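Long-range contacts in DNA topoisomerase 2-associated protein PAT1 (PDB 5LMG), which activates mRNA decapping and represses translation in yeast, its C-terminal domain binding the decapping enzyme Dcp2 and the exonuclease Xrn1 directly: residues T307-A311 and L345-L349; Q293-I297 and F352-L358; I137-Y143 and F196-I202; L314-E318 and I338-K342. The protein carries 2 engineered substitutions. All coordinates share one frame. Residue numbers count along the deposited sequence, not the author numbering.

In the fold
Following the chain from the N terminus, contact 3 (137-143 with 196-202) closes first, joining the end of helix 136-141 to the turn between helices 194-197 and 201-216 near the centre of this largely helical domain. The other three contacts come later and are concentric. Contact 2 (293-297 with 352-358) closes the widest loop, contact 1 (307-311 with 345-349) lies within it, and contact 4 (314-318 with 338-342) is innermost. All three join helices 290-322 and 329-355, an antiparallel hairpin. Centres of contacts 1 and 4 are about 10 Å apart and these two touch, through Leu345 and Leu314 among others, whereas contact 3 lies about 24 Å or more, centre to centre, from each.

Contact 1: T307-A311 and L345-L349; sequences TINEA and LYQDL. With EDO (1,2-ethanediol), chain M.
Two regular alpha-helical segments, 307-311 and 345-349, pack antiparallel, their axes approaching to 10.1 Å at a signed crossing angle of -158°. In register, Ala311 stands opposite Leu345, with 6.2 Å between their CA atoms. Leu345 comes first along the second helix and loses the most surface. In its mt rotamer it points toward the partner, placing CD1 3.8 Å from both Ala311 N and Glu310 CB, while its CD2 lies 4.2 Å from Thr307 CG2. Tyr346 starts away from the partner, yet chi1 m swings the ring back so that CE1 reaches Ala311 CB at 3.6 Å. One turn on, Leu349 (tp) brings CD2 to 3.8 Å from Ile308 CG1, and its CB lies 4.4 Å from Thr307 CG2; Trp278 of helix 275-286 covers Leu349 and Thr307. The Thr307 hydroxyl bonds to Glu303 O of its own helix and accepts a 3.2 Å hydrogen bond to OG1 from O2 of an ethanediol, probably from the crystallisation liquor. This is side-chain packing within an antiparallel helical hairpin, the small Ala311 fitting between Leu345 and Tyr346. With no hydrogen bond between the segments, their association here rests on apolar contact.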
loop_
_atom_site.group_PDB
_atom_site.type_symbol
_atom_site.label_atom_id
_atom_site.label_comp_id
_atom_site.label_asym_id
_atom_site.label_seq_id
_atom_site.Cartn_x
_atom_site.Cartn_y
_atom_site.Cartn_z
ATOM N N THR A 307 16.357 5.452 11.220
ATOM C CA THR A 307 16.599 5.822 9.819
ATOM C C THR A 307 17.780 6.790 9.699
ATOM O O THR A 307 18.590 6.630 8.785
ATOM C CB THR A 307 15.312 6.355 9.139
ATOM O OG1 THR A 307 14.307 5.345 9.198
ATOM C CG2 THR A 307 15.528 6.722 7.676
ATOM N N ILE A 308 17.844 7.807 10.594
ATOM C CA ILE A 308 18.930 8.794 10.663
ATOM C C ILE A 308 20.264 8.072 10.942
ATOM O O ILE A 308 21.270 8.379 10.290
ATOM C CB ILE A 308 18.613 9.916 11.694
ATOM C CG1 ILE A 308 17.489 10.859 11.164
ATOM C CG2 ILE A 308 19.879 10.722 12.090
ATOM C CD1 ILE A 308 16.869 11.751 12.244
ATOM N N ASN A 309 20.257 7.088 11.868
ATOM C CA ASN A 309 21.463 6.319 12.210
ATOM C C ASN A 309 21.966 5.524 11.007
ATOM O O ASN A 309 23.171 5.512 10.755
ATOM C CB ASN A 309 21.236 5.408 13.413
ATOM C CG ASN A 309 21.042 6.123 14.739
ATOM O OD1 ASN A 309 21.577 7.213 15.005
ATOM N ND2 ASN A 309 20.306 5.488 15.629
ATOM N N GLU A 310 21.033 4.901 10.245
ATOM C CA GLU A 310 21.361 4.135 9.040
ATOM C C GLU A 310 21.972 5.044 7.962
ATOM O O GLU A 310 22.987 4.680 7.364
ATOM C CB GLU A 310 20.142 3.375 8.500
ATOM C CG GLU A 310 19.635 2.264 9.408
ATOM C CD GLU A 310 20.516 1.040 9.578
ATOM O OE1 GLU A 310 20.733 0.317 8.578
ATOM O OE2 GLU A 310 20.935 0.771 10.727
ATOM N N ALA A 311 21.393 6.251 7.780
ATOM C CA ALA A 311 21.862 7.252 6.822
ATOM C C ALA A 311 23.257 7.753 7.211
ATOM O O ALA A 311 24.111 7.846 6.332
ATOM C CB ALA A 311 20.881 8.413 6.741
ATOM N N LEU A 345 17.257 7.109 1.779
ATOM C CA LEU A 345 16.828 7.258 3.175
ATOM C C LEU A 345 16.485 8.717 3.504
ATOM O O LEU A 345 15.458 8.959 4.122
ATOM C CB LEU A 345 17.877 6.694 4.170
ATOM C CG LEU A 345 18.131 5.174 4.125
ATOM C CD1 LEU A 345 19.311 4.773 5.030
ATOM C CD2 LEU A 345 16.863 4.362 4.464
ATOM N N TYR A 346 17.312 9.682 3.031
ATOM C CA TYR A 346 17.092 11.124 3.202
ATOM C C TYR A 346 15.740 11.535 2.603
ATOM O O TYR A 346 14.937 12.176 3.286
ATOM C CB TYR A 346 18.192 11.943 2.491
ATOM C CG TYR A 346 19.566 11.977 3.133
ATOM C CD1 TYR A 346 19.761 11.540 4.441
ATOM C CD2 TYR A 346 20.664 12.480 2.443
ATOM C CE1 TYR A 346 21.016 11.604 5.043
ATOM C CE2 TYR A 346 21.920 12.562 3.042
ATOM C CZ TYR A 346 22.095 12.108 4.337
ATOM O OH TYR A 346 23.343 12.158 4.914
ATOM N N GLN A 347 15.501 11.137 1.327
ATOM C CA GLN A 347 14.307 11.451 0.543
ATOM C C GLN A 347 13.033 10.833 1.118
ATOM O O GLN A 347 12.021 11.533 1.187
ATOM C CB GLN A 347 14.485 11.061 -0.932
ATOM C CG GLN A 347 15.478 11.929 -1.703
ATOM C CD GLN A 347 16.076 11.216 -2.901
ATOM O OE1 GLN A 347 15.514 10.252 -3.448
ATOM N NE2 GLN A 347 17.243 11.672 -3.331
ATOM N N ASP A 348 13.078 9.542 1.530
ATOM C CA ASP A 348 11.915 8.842 2.094
ATOM C C ASP A 348 11.479 9.481 3.413
ATOM O O ASP A 348 10.292 9.739 3.605
ATOM C CB ASP A 348 12.180 7.335 2.266
ATOM C CG ASP A 348 12.358 6.564 0.964
ATOM O OD1 ASP A 348 12.088 7.145 -0.121
ATOM O OD2 ASP A 348 12.776 5.387 1.026
ATOM N N LEU A 349 12.448 9.800 4.280
ATOM C CA LEU A 349 12.182 10.459 5.550
ATOM C C LEU A 349 11.678 11.910 5.329
ATOM O O LEU A 349 10.699 12.299 5.963
ATOM C CB LEU A 349 13.419 10.404 6.467
ATOM C CG LEU A 349 13.347 11.139 7.821
ATOM C CD1 LEU A 349 12.198 10.623 8.701
ATOM C CD2 LEU A 349 14.675 11.038 8.557
HETATM C C1 EDO M . 16.079 2.294 9.462
HETATM O O1 EDO M . 15.063 1.396 9.865
HETATM C C2 EDO M . 16.288 2.287 7.918
HETATM O O2 EDO M . 15.309 3.075 7.255
#

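Contact 2: Q293-I297 and F352-L358; sequences QRIII and FLNVMGL
Segment 293-297 is helical, and 352-358 carries the end of the facing helix and the turn beyond it. Gln293 lies opposite Met356 (CA to CA 7.5 Å) and Ile297 opposite Leu353 (9.2 Å between CA atoms). Ile297 is the hub: with chi1 and chi2 both m, its CD1 comes within 3.6 Å of Met356 CE, 4.2 Å of Phe352 CE2, 4.3 Å of Leu353 CD2 and 4.5 Å of Leu358 CD1. Met356 takes the mtm rotamer, its CB directed toward the other helix, and its CG packs 3.8 Å from Gln293 CD. The extended mt chain of Gln293 sends NE2 to Ala285 O. A Schellman motif ends the second helix: Leu358 N bonds to Leu353 O at 3.0 Å and Gly357 N to Asn354 O at 2.9 Å, with Gly357 as C-prime residue at phi 73°, a value favourable for glycine. The chain thereby turns into strand 358-361 of the C-terminal beta hairpin. Here the bound Dcp2 peptide packs on Gln293, Arg294, Ile297 and Met356, and an acidic side chain of that peptide pairs with Arg294 NE in a salt bridge. Deeper in, Phe352 uses chi1 t to bring its ring across, its CZ meeting CG2 of Ile296 (mt) at 3.8 Å, while Leu281 and Leu284 of helix 275-286 pack against Phe352 and Ile296 respectively.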
loop_
_atom_site.group_PDB
_atom_site.type_symbol
_atom_site.label_atom_id
_atom_site.label_comp_id
_atom_site.label_asym_id
_atom_site.label_seq_id
_atom_site.Cartn_x
_atom_site.Cartn_y
_atom_site.Cartn_z
ATOM N N GLN A 293 -0.661 15.137 14.339
ATOM C CA GLN A 293 0.747 15.154 13.967
ATOM C C GLN A 293 1.680 14.885 15.156
ATOM O O GLN A 293 2.669 14.161 15.001
ATOM C CB GLN A 293 1.105 16.450 13.232
ATOM C CG GLN A 293 0.471 16.559 11.835
ATOM C CD GLN A 293 0.720 17.899 11.173
ATOM O OE1 GLN A 293 1.235 18.839 11.780
ATOM N NE2 GLN A 293 0.357 18.023 9.898
ATOM N N ARG A 294 1.337 15.451 16.334
ATOM C CA ARG A 294 2.051 15.297 17.603
ATOM C C ARG A 294 2.101 13.824 17.990
ATOM O O ARG A 294 3.170 13.332 18.348
ATOM C CB ARG A 294 1.369 16.098 18.715
ATOM C CG ARG A 294 1.615 17.611 18.649
ATOM C CD ARG A 294 0.810 18.321 19.722
ATOM N NE ARG A 294 1.509 18.359 21.006
ATOM C CZ ARG A 294 1.292 17.528 22.020
ATOM N NH1 ARG A 294 0.382 16.567 21.918
ATOM N NH2 ARG A 294 1.968 17.664 23.153
ATOM N N ILE A 295 0.942 13.129 17.896
ATOM C CA ILE A 295 0.801 11.706 18.197
ATOM C C ILE A 295 1.619 10.877 17.190
ATOM O O ILE A 295 2.354 9.993 17.624
ATOM C CB ILE A 295 -0.694 11.266 18.255
ATOM C CG1 ILE A 295 -1.433 11.902 19.460
ATOM C CG2 ILE A 295 -0.823 9.713 18.261
ATOM C CD1 ILE A 295 -2.905 12.032 19.300
ATOM N N ILE A 296 1.482 11.154 15.858
ATOM C CA ILE A 296 2.215 10.424 14.796
ATOM C C ILE A 296 3.742 10.464 15.041
ATOM O O ILE A 296 4.356 9.392 15.092
ATOM C CB ILE A 296 1.835 10.841 13.342
ATOM C CG1 ILE A 296 0.318 10.619 13.067
ATOM C CG2 ILE A 296 2.719 10.078 12.295
ATOM C CD1 ILE A 296 -0.294 11.525 11.921
ATOM N N ILE A 297 4.328 11.691 15.205
ATOM C CA ILE A 297 5.751 11.956 15.482
ATOM C C ILE A 297 6.189 11.191 16.730
ATOM O O ILE A 297 7.244 10.554 16.716
ATOM C CB ILE A 297 6.052 13.496 15.622
ATOM C CG1 ILE A 297 6.270 14.169 14.255
ATOM C CG2 ILE A 297 7.271 13.779 16.539
ATOM C CD1 ILE A 297 7.735 14.026 13.649
ATOM N N PHE A 352 7.926 12.495 4.581
ATOM C CA PHE A 352 7.127 12.549 5.799
ATOM C C PHE A 352 7.329 13.860 6.558
ATOM O O PHE A 352 6.343 14.510 6.878
ATOM C CB PHE A 352 7.421 11.330 6.696
ATOM C CG PHE A 352 6.875 11.386 8.109
ATOM C CD1 PHE A 352 5.512 11.561 8.343
ATOM C CD2 PHE A 352 7.715 11.212 9.204
ATOM C CE1 PHE A 352 5.004 11.576 9.649
ATOM C CE2 PHE A 352 7.205 11.242 10.510
ATOM C CZ PHE A 352 5.855 11.410 10.721
ATOM N N LEU A 353 8.596 14.243 6.832
ATOM C CA LEU A 353 8.944 15.431 7.615
ATOM C C LEU A 353 8.473 16.753 7.012
ATOM O O LEU A 353 7.913 17.570 7.751
ATOM C CB LEU A 353 10.456 15.497 7.921
ATOM C CG LEU A 353 11.046 14.441 8.860
ATOM C CD1 LEU A 353 12.565 14.611 8.956
ATOM C CD2 LEU A 353 10.416 14.514 10.261
ATOM N N ASN A 354 8.714 16.969 5.686
ATOM C CA ASN A 354 8.340 18.202 4.964
ATOM C C ASN A 354 6.868 18.549 5.072
ATOM O O ASN A 354 6.527 19.721 5.192
ATOM C CB ASN A 354 8.774 18.180 3.502
ATOM C CG ASN A 354 10.271 18.064 3.267
ATOM O OD1 ASN A 354 11.123 18.215 4.159
ATOM N ND2 ASN A 354 10.620 17.800 2.041
ATOM N N VAL A 355 6.009 17.526 5.055
ATOM C CA VAL A 355 4.553 17.614 5.185
ATOM C C VAL A 355 4.162 18.346 6.508
ATOM O O VAL A 355 3.191 19.108 6.542
ATOM C CB VAL A 355 3.985 16.176 5.033
ATOM C CG1 VAL A 355 2.800 15.913 5.940
ATOM C CG2 VAL A 355 3.660 15.864 3.571
ATOM N N MET A 356 4.982 18.177 7.551
ATOM C CA MET A 356 4.794 18.822 8.847
ATOM C C MET A 356 5.667 20.082 9.013
ATOM O O MET A 356 5.783 20.608 10.119
ATOM C CB MET A 356 5.076 17.823 9.963
ATOM C CG MET A 356 4.076 16.681 10.025
ATOM S SD MET A 356 4.604 15.382 11.154
ATOM C CE MET A 356 6.271 15.004 10.488
ATOM N N GLY A 357 6.271 20.545 7.924
ATOM C CA GLY A 357 7.137 21.721 7.929
ATOM C C GLY A 357 8.491 21.505 8.582
ATOM O O GLY A 357 9.105 22.459 9.068
ATOM N N LEU A 358 8.966 20.247 8.589
ATOM C CA LEU A 358 10.254 19.854 9.166
ATOM C C LEU A 358 11.166 19.290 8.088
ATOM O O LEU A 358 10.675 18.886 7.040
ATOM C CB LEU A 358 10.071 18.834 10.315
ATOM C CG LEU A 358 9.219 19.295 11.518
ATOM C CD1 LEU A 358 9.018 18.167 12.486
ATOM C CD2 LEU A 358 9.846 20.501 12.230
#

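Contact 3: I137-Y143 and F196-I202; sequences IIILSSY and FLTTSKI
Ser200 OG donates to Ser141 OG, and Ser142 OG to Thr199 OG1, each at 2.7 Å, so that two short hydroxyl-to-hydroxyl hydrogen bonds join the segments. Ser141 OG (chi1 p) in turn donates to Ile137 O, and Thr199 OG1 (chi1 p) to Phe196 O, both at 2.7 Å. Ser142 and Ser200 form an isolated beta bridge, CA to CA 4.0 Å, flanked by a weak bond from Tyr143 N to Thr199 O (3.4 Å). One water donates to Ser141 O (3.0 Å) and Thr199 O (2.8 Å). A type I turn, Leu197 to Ser200, leads into helix 201-216, whose N-cap is Ser200, its OG accepting from Gly203 N. Beyond lies apolar packing: Ile138 (mm) sets CG2 3.7 Å from Phe196 CE2 and CD1 3.9 Å from Ile202 CG2. Helix 151-174 covers Ile137, Ser141 and Ile202, and Tyr143 OH hydrogen-bonds to Leu252 O; the contact ties the end of helix 136-141 to the junction of helices 194-197 and 201-216.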
loop_
_atom_site.group_PDB
_atom_site.type_symbol
_atom_site.label_atom_id
_atom_site.label_comp_id
_atom_site.label_asym_id
_atom_site.label_seq_id
_atom_site.Cartn_x
_atom_site.Cartn_y
_atom_site.Cartn_z
ATOM N N ILE A 137 -4.197 -12.285 -0.379
ATOM C CA ILE A 137 -3.014 -11.446 -0.592
ATOM C C ILE A 137 -2.666 -10.585 0.638
ATOM O O ILE A 137 -1.488 -10.291 0.853
ATOM C CB ILE A 137 -3.096 -10.611 -1.904
ATOM C CG1 ILE A 137 -1.697 -10.458 -2.542
ATOM C CG2 ILE A 137 -3.828 -9.266 -1.735
ATOM C CD1 ILE A 137 -1.150 -11.757 -3.129
ATOM N N ILE A 138 -3.682 -10.222 1.448
ATOM C CA ILE A 138 -3.503 -9.462 2.687
ATOM C C ILE A 138 -2.863 -10.385 3.720
ATOM O O ILE A 138 -1.880 -10.001 4.348
ATOM C CB ILE A 138 -4.855 -8.849 3.159
ATOM C CG1 ILE A 138 -5.357 -7.758 2.165
ATOM C CG2 ILE A 138 -4.795 -8.358 4.617
ATOM C CD1 ILE A 138 -4.551 -6.394 2.078
ATOM N N ILE A 139 -3.396 -11.611 3.860
ATOM C CA ILE A 139 -2.879 -12.621 4.793
ATOM C C ILE A 139 -1.415 -12.973 4.435
ATOM O O ILE A 139 -0.576 -13.012 5.327
ATOM C CB ILE A 139 -3.851 -13.840 4.898
ATOM C CG1 ILE A 139 -5.202 -13.392 5.530
ATOM C CG2 ILE A 139 -3.241 -15.004 5.715
ATOM C CD1 ILE A 139 -6.429 -14.109 5.026
ATOM N N LEU A 140 -1.096 -13.106 3.128
ATOM C CA LEU A 140 0.253 -13.405 2.643
ATOM C C LEU A 140 1.250 -12.276 2.840
ATOM O O LEU A 140 2.429 -12.549 3.026
ATOM C CB LEU A 140 0.236 -13.822 1.152
ATOM C CG LEU A 140 -0.375 -15.192 0.841
ATOM C CD1 LEU A 140 -0.379 -15.449 -0.664
ATOM C CD2 LEU A 140 0.339 -16.322 1.613
ATOM N N SER A 141 0.805 -11.024 2.704
ATOM C CA SER A 141 1.665 -9.845 2.825
ATOM C C SER A 141 1.748 -9.275 4.255
ATOM O O SER A 141 2.464 -8.295 4.475
ATOM C CB SER A 141 1.254 -8.767 1.821
ATOM O OG SER A 141 -0.083 -8.357 2.055
ATOM N N SER A 142 1.028 -9.874 5.222
ATOM C CA SER A 142 1.102 -9.425 6.622
ATOM C C SER A 142 2.222 -10.211 7.328
ATOM O O SER A 142 2.206 -11.443 7.324
ATOM C CB SER A 142 -0.216 -9.665 7.356
ATOM O OG SER A 142 -0.080 -9.431 8.752
ATOM N N TYR A 143 3.146 -9.496 7.982
ATOM C CA TYR A 143 4.217 -10.121 8.770
ATOM C C TYR A 143 3.652 -10.880 9.981
ATOM O O TYR A 143 4.324 -11.747 10.517
ATOM C CB TYR A 143 5.247 -9.070 9.215
ATOM C CG TYR A 143 4.756 -8.059 10.233
ATOM C CD1 TYR A 143 4.735 -8.365 11.594
ATOM C CD2 TYR A 143 4.439 -6.756 9.853
ATOM C CE1 TYR A 143 4.378 -7.415 12.544
ATOM C CE2 TYR A 143 4.099 -5.791 10.800
ATOM C CZ TYR A 143 4.060 -6.130 12.145
ATOM O OH TYR A 143 3.670 -5.224 13.097
ATOM N N PHE A 196 -4.559 -4.433 11.827
ATOM C CA PHE A 196 -4.122 -5.636 11.124
ATOM C C PHE A 196 -3.791 -5.303 9.656
ATOM O O PHE A 196 -2.745 -5.729 9.176
ATOM C CB PHE A 196 -5.142 -6.800 11.208
ATOM C CG PHE A 196 -4.786 -7.957 10.281
ATOM C CD1 PHE A 196 -3.695 -8.781 10.552
ATOM C CD2 PHE A 196 -5.503 -8.177 9.107
ATOM C CE1 PHE A 196 -3.338 -9.816 9.673
ATOM C CE2 PHE A 196 -5.153 -9.221 8.234
ATOM C CZ PHE A 196 -4.071 -10.033 8.523
ATOM N N LEU A 197 -4.647 -4.500 8.972
ATOM C CA LEU A 197 -4.437 -4.096 7.566
ATOM C C LEU A 197 -3.105 -3.360 7.347
ATOM O O LEU A 197 -2.460 -3.544 6.305
ATOM C CB LEU A 197 -5.605 -3.247 7.020
ATOM C CG LEU A 197 -6.986 -3.906 6.893
ATOM C CD1 LEU A 197 -7.959 -2.951 6.213
ATOM C CD2 LEU A 197 -6.928 -5.252 6.119
ATOM N N THR A 198 -2.671 -2.578 8.354
ATOM C CA THR A 198 -1.410 -1.826 8.312
ATOM C C THR A 198 -0.148 -2.705 8.500
ATOM O O THR A 198 0.953 -2.209 8.277
ATOM C CB THR A 198 -1.431 -0.653 9.291
ATOM O OG1 THR A 198 -1.350 -1.141 10.625
ATOM C CG2 THR A 198 -2.622 0.294 9.069
ATOM N N THR A 199 -0.305 -3.987 8.914
ATOM C CA THR A 199 0.823 -4.939 9.046
ATOM C C THR A 199 1.120 -5.578 7.661
ATOM O O THR A 199 2.104 -6.307 7.495
ATOM C CB THR A 199 0.582 -6.007 10.134
ATOM O OG1 THR A 199 -0.408 -6.935 9.701
ATOM C CG2 THR A 199 0.255 -5.419 11.516
ATOM N N SER A 200 0.260 -5.281 6.673
ATOM C CA SER A 200 0.361 -5.768 5.301
ATOM C C SER A 200 0.780 -4.646 4.354
ATOM O O SER A 200 0.212 -3.551 4.404
ATOM C CB SER A 200 -0.971 -6.385 4.869
ATOM O OG SER A 200 -1.212 -6.323 3.474
ATOM N N LYS A 201 1.747 -4.937 3.462
ATOM C CA LYS A 201 2.219 -3.993 2.450
ATOM C C LYS A 201 1.057 -3.531 1.530
ATOM O O LYS A 201 0.924 -2.337 1.290
ATOM C CB LYS A 201 3.391 -4.572 1.643
ATOM C CG LYS A 201 4.056 -3.568 0.708
ATOM C CD LYS A 201 5.169 -4.214 -0.096
ATOM C CE LYS A 201 6.144 -3.197 -0.622
ATOM N NZ LYS A 201 7.295 -3.842 -1.304
ATOM N N ILE A 202 0.205 -4.474 1.078
ATOM C CA ILE A 202 -0.978 -4.218 0.230
ATOM C C ILE A 202 -2.010 -3.386 0.996
ATOM O O ILE A 202 -2.520 -2.404 0.456
ATOM C CB ILE A 202 -1.598 -5.531 -0.356
ATOM C CG1 ILE A 202 -0.548 -6.407 -1.117
ATOM C CG2 ILE A 202 -2.854 -5.252 -1.230
ATOM C CD1 ILE A 202 0.200 -5.733 -2.333
HETATM O O HOH W 1 4.456 -6.730 6.108
#

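Contact 4: L314-E318 and I338-K342; sequences LQKKE and IIYNK
Segments 314-318 and 338-342, both fully alpha-helical, run antiparallel with axes 9.3 Å apart at closest approach and a signed crossing angle of -157°. Leu314 faces Lys342, CA to CA 5.8 Å. The one hydrogen bond between them belongs to a salt bridge: Lys342 NZ donates to Glu318 OE1 at 2.9 Å. Glu318 extends across the interface with chi1 and chi2 both t, and Lys342 (chi1 t, chi2 t) bends at chi3 p to meet it. Within the segments, Glu318 N bonds to Leu314 O at 3.0 Å and Lys342 N to Ile338 O at 2.9 Å. The amide of Asn341 turns from the partner and its ND2 donates to Ser337 O, one turn back. Beneath the charges, Leu314 (mt) points toward the second helix, its CD1 3.7 Å from Lys342 N, its CB 4.0 Å from Lys342 CB and its CD2 4.0 Å from Ile338 CG2; Phe271 also packs on this leucine. Ile338 CG2 sits 3.2 Å from Leu314 O and 3.9 Å from Glu318 CB, and Ile339 CG1 lies 3.5 Å from Glu318 CD. Of the three pairings along this antiparallel helical hairpin, it is the nearest to the connecting loop. The contact is mixed in character: the aliphatic stems of Glu318 and Lys342 share in the apolar packing while their charged ends neutralise each other at the surface.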
loop_
_atom_site.group_PDB
_atom_site.type_symbol
_atom_site.label_atom_id
_atom_site.label_comp_id
_atom_site.label_asym_id
_atom_site.label_seq_id
_atom_site.Cartn_x
_atom_site.Cartn_y
_atom_site.Cartn_z
ATOM N N LEU A 314 25.916 5.094 6.511
ATOM C CA LEU A 314 26.215 5.130 5.077
ATOM C C LEU A 314 27.108 6.320 4.701
ATOM O O LEU A 314 28.009 6.159 3.877
ATOM C CB LEU A 314 24.940 5.108 4.227
ATOM C CG LEU A 314 24.208 3.762 4.156
ATOM C CD1 LEU A 314 22.808 3.951 3.633
ATOM C CD2 LEU A 314 24.952 2.774 3.268
ATOM N N GLN A 315 26.874 7.499 5.319
ATOM C CA GLN A 315 27.673 8.703 5.080
ATOM C C GLN A 315 29.137 8.492 5.531
ATOM O O GLN A 315 30.057 8.895 4.816
ATOM C CB GLN A 315 27.041 9.919 5.777
ATOM C CG GLN A 315 27.673 11.251 5.360
ATOM C CD GLN A 315 27.079 12.450 6.053
ATOM O OE1 GLN A 315 26.616 12.390 7.201
ATOM N NE2 GLN A 315 27.119 13.586 5.378
ATOM N N LYS A 316 29.340 7.847 6.699
ATOM C CA LYS A 316 30.664 7.500 7.224
ATOM C C LYS A 316 31.388 6.559 6.233
ATOM O O LYS A 316 32.551 6.806 5.916
ATOM C CB LYS A 316 30.545 6.882 8.644
ATOM C CG LYS A 316 31.827 6.263 9.199
ATOM C CD LYS A 316 31.820 4.744 9.041
ATOM C CE LYS A 316 33.164 4.136 9.312
ATOM N NZ LYS A 316 33.126 2.647 9.218
ATOM N N LYS A 317 30.691 5.504 5.741
ATOM C CA LYS A 317 31.219 4.506 4.792
ATOM C C LYS A 317 31.666 5.174 3.500
ATOM O O LYS A 317 32.745 4.858 2.983
ATOM C CB LYS A 317 30.172 3.422 4.494
ATOM C CG LYS A 317 30.056 2.398 5.605
ATOM C CD LYS A 317 28.938 1.395 5.355
ATOM C CE LYS A 317 28.770 0.500 6.564
ATOM N NZ LYS A 317 27.659 -0.472 6.391
ATOM N N GLU A 318 30.839 6.123 3.009
ATOM C CA GLU A 318 31.094 6.919 1.814
ATOM C C GLU A 318 32.406 7.692 1.982
ATOM O O GLU A 318 33.272 7.577 1.120
ATOM C CB GLU A 318 29.930 7.885 1.557
ATOM C CG GLU A 318 30.059 8.667 0.261
ATOM C CD GLU A 318 29.044 9.776 0.058
ATOM O OE1 GLU A 318 27.876 9.614 0.483
ATOM O OE2 GLU A 318 29.396 10.769 -0.619
ATOM N N ILE A 338 26.393 3.065 -2.185
ATOM C CA ILE A 338 26.329 3.686 -0.854
ATOM C C ILE A 338 25.603 5.035 -0.938
ATOM O O ILE A 338 24.660 5.247 -0.181
ATOM C CB ILE A 338 27.719 3.767 -0.149
ATOM C CG1 ILE A 338 28.228 2.349 0.245
ATOM C CG2 ILE A 338 27.672 4.694 1.079
ATOM C CD1 ILE A 338 29.687 2.242 0.577
ATOM N N ILE A 339 26.019 5.908 -1.889
ATOM C CA ILE A 339 25.428 7.232 -2.140
ATOM C C ILE A 339 23.935 7.111 -2.474
ATOM O O ILE A 339 23.141 7.894 -1.941
ATOM C CB ILE A 339 26.227 8.045 -3.212
ATOM C CG1 ILE A 339 27.688 8.290 -2.751
ATOM C CG2 ILE A 339 25.528 9.385 -3.563
ATOM C CD1 ILE A 339 28.696 8.671 -3.867
ATOM N N TYR A 340 23.563 6.126 -3.344
ATOM C CA TYR A 340 22.183 5.857 -3.753
ATOM C C TYR A 340 21.301 5.517 -2.545
ATOM O O TYR A 340 20.222 6.088 -2.406
ATOM C CB TYR A 340 22.097 4.756 -4.831
ATOM C CG TYR A 340 20.707 4.176 -4.994
ATOM C CD1 TYR A 340 19.717 4.867 -5.691
ATOM C CD2 TYR A 340 20.376 2.942 -4.438
ATOM C CE1 TYR A 340 18.426 4.352 -5.820
ATOM C CE2 TYR A 340 19.088 2.418 -4.557
ATOM C CZ TYR A 340 18.116 3.129 -5.247
ATOM O OH TYR A 340 16.850 2.616 -5.375
ATOM N N ASN A 341 21.763 4.578 -1.699
ATOM C CA ASN A 341 21.036 4.152 -0.508
ATOM C C ASN A 341 20.969 5.240 0.567
ATOM O O ASN A 341 19.930 5.380 1.217
ATOM C CB ASN A 341 21.578 2.833 0.022
ATOM C CG ASN A 341 21.055 1.690 -0.800
ATOM O OD1 ASN A 341 19.869 1.347 -0.735
ATOM N ND2 ASN A 341 21.904 1.130 -1.652
ATOM N N LYS A 342 22.018 6.071 0.677
ATOM C CA LYS A 342 22.053 7.200 1.617
ATOM C C LYS A 342 20.997 8.252 1.227
ATOM O O LYS A 342 20.174 8.636 2.063
ATOM C CB LYS A 342 23.458 7.821 1.676
ATOM C CG LYS A 342 23.590 8.999 2.650
ATOM C CD LYS A 342 24.835 9.828 2.359
ATOM C CE LYS A 342 24.682 10.688 1.125
ATOM N NZ LYS A 342 25.841 11.593 0.932
#